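Local coordinates for protein CghA (Chaetomium globosum, PDB 6KBC) that belongs to the Diels-Alderase family, built from two calycin-like beta domains, and holds the ligand WK1 in a pocket, at residues F223-D227 / F244-Q248. Residues are numbered along the deposited sequence.
Sequences FGGMD and FVRAQ
A buried salt bridge anchors this contact: R246 NH2 donates to D227 OD1 at 2.8 Å with an N-H...O angle of 155°, the carboxylate oxygen lying near the guanidinium plane. A water closes the pair, donating to D227 OD1 (2.6 Å) and accepting from R246 NH1 (2.8 Å). R246 extends with chi1 and chi2 both t, then turns at chi3 (m), which lays its guanidinium along the facing strand; G225 N is 3.5 Å from R246 CZ, over one guanidinium face. An ideal CB on G225 would fall 2.4 Å from R246 NH1, so with R246 in this rotamer the close approach depends on G225 having no side chain. D227 (chi1 m) also brings OD2 to 3.4 Å from F244 CE1, at the ring edge. Toward the other end F223, chi1 p, accepts a CH-pi contact from Q248 CB, 4.0 Å from the ring centroid and 21° off its normal. Both backbones are extended, with axes 8.3 Å apart at closest and N-to-C directions 143° apart; CA separations of 7.7 Å (G224-R246) and 8.4 Å (F223-Q248) are too long for backbone pairing. F223, D227, F244, R246 and Q248 fill the layer between two sheets, one from each Diels-Alderase domain. D52 of strand 46-54 gives R246 NE a second salt bridge, F244 touches WK1, and strands 46-54 and 181-200 flank 223-227 as strands 252-261 and 382-392 flank 244-248.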
loop_
_atom_site.group_PDB
_atom_site.type_symbol
_atom_site.label_atom_id
_atom_site.label_comp_id
_atom_site.label_asym_id
_atom_site.label_seq_id
_atom_site.Cartn_x
_atom_site.Cartn_y
_atom_site.Cartn_z
ATOM N N PHE A 223 -13.638 -0.415 4.666
ATOM C CA PHE A 223 -12.861 0.755 4.296
ATOM C C PHE A 223 -11.607 0.327 3.553
ATOM O O PHE A 223 -11.166 -0.828 3.613
ATOM C CB PHE A 223 -12.502 1.599 5.534
ATOM C CG PHE A 223 -11.533 0.918 6.478
ATOM C CD1 PHE A 223 -11.993 0.050 7.467
ATOM C CD2 PHE A 223 -10.169 1.145 6.374
ATOM C CE1 PHE A 223 -11.101 -0.583 8.335
ATOM C CE2 PHE A 223 -9.262 0.515 7.243
ATOM C CZ PHE A 223 -9.726 -0.354 8.222
ATOM N N GLY A 224 -11.021 1.289 2.865
ATOM C CA GLY A 224 -9.814 1.014 2.119
ATOM C C GLY A 224 -9.329 2.294 1.488
ATOM O O GLY A 224 -9.870 3.374 1.735
ATOM N N GLY A 225 -8.305 2.162 0.673
ATOM C CA GLY A 225 -7.754 3.343 0.016
ATOM C C GLY A 225 -7.109 2.982 -1.287
ATOM O O GLY A 225 -7.067 1.813 -1.628
ATOM N N MET A 226 -6.626 4.001 -1.968
ATOM C CA MET A 226 -5.919 3.826 -3.241
ATOM C C MET A 226 -4.533 4.436 -3.052
ATOM O O MET A 226 -4.455 5.557 -2.624
ATOM C CB MET A 226 -6.669 4.506 -4.380
ATOM C CG MET A 226 -6.178 4.074 -5.721
ATOM S SD MET A 226 -4.826 5.092 -6.226
ATOM C CE MET A 226 -4.030 4.043 -7.429
ATOM N N ASP A 227 -3.503 3.630 -3.252
ATOM C CA ASP A 227 -2.102 4.073 -3.091
ATOM C C ASP A 227 -1.442 4.081 -4.467
ATOM O O ASP A 227 -1.724 3.218 -5.245
ATOM C CB ASP A 227 -1.330 3.207 -2.105
ATOM C CG ASP A 227 -1.784 3.326 -0.663
ATOM O OD1 ASP A 227 -2.939 3.528 -0.433
ATOM O OD2 ASP A 227 -0.959 3.215 0.194
ATOM N N PHE A 244 4.033 -1.452 5.218
ATOM C CA PHE A 244 2.743 -0.890 4.816
ATOM C C PHE A 244 1.764 -1.004 5.971
ATOM O O PHE A 244 1.674 -2.059 6.601
ATOM C CB PHE A 244 2.161 -1.625 3.606
ATOM C CG PHE A 244 0.768 -1.145 3.223
ATOM C CD1 PHE A 244 0.607 -0.061 2.374
ATOM C CD2 PHE A 244 -0.367 -1.768 3.731
ATOM C CE1 PHE A 244 -0.681 0.402 2.022
ATOM C CE2 PHE A 244 -1.657 -1.321 3.391
ATOM C CZ PHE A 244 -1.807 -0.231 2.540
ATOM N N VAL A 245 1.006 0.064 6.238
ATOM C CA VAL A 245 -0.069 0.006 7.227
ATOM C C VAL A 245 -1.287 0.712 6.674
ATOM O O VAL A 245 -1.180 1.820 6.144
ATOM C CB VAL A 245 0.300 0.690 8.562
ATOM C CG1 VAL A 245 -0.876 0.645 9.518
ATOM C CG2 VAL A 245 1.515 0.078 9.189
ATOM N N ARG A 246 -2.459 0.113 6.870
ATOM C CA ARG A 246 -3.705 0.871 6.814
ATOM C C ARG A 246 -4.576 0.374 7.947
ATOM O O ARG A 246 -4.824 -0.828 8.041
ATOM C CB ARG A 246 -4.429 0.706 5.480
ATOM C CG ARG A 246 -5.661 1.626 5.407
ATOM C CD ARG A 246 -6.538 1.330 4.206
ATOM N NE ARG A 246 -5.783 1.213 2.962
ATOM C CZ ARG A 246 -5.228 2.230 2.306
ATOM N NH1 ARG A 246 -5.340 3.478 2.759
ATOM N NH2 ARG A 246 -4.586 1.995 1.169
ATOM N N ALA A 247 -5.012 1.279 8.818
ATOM C CA ALA A 247 -5.758 0.863 9.993
ATOM C C ALA A 247 -6.765 1.934 10.361
ATOM O O ALA A 247 -6.536 3.123 10.135
ATOM C CB ALA A 247 -4.853 0.615 11.202
ATOM N N GLN A 248 -7.848 1.497 10.995
ATOM C CA GLN A 248 -8.868 2.393 11.528
ATOM C C GLN A 248 -9.197 1.955 12.946
ATOM O O GLN A 248 -9.406 0.763 13.193
ATOM C CB GLN A 248 -10.136 2.379 10.667
ATOM C CG GLN A 248 -11.252 3.277 11.254
ATOM C CD GLN A 248 -12.483 3.342 10.374
ATOM O OE1 GLN A 248 -12.958 2.323 9.877
ATOM N NE2 GLN A 248 -12.977 4.548 10.145
HETATM O O HOH W 1 -4.697 5.182 0.652
#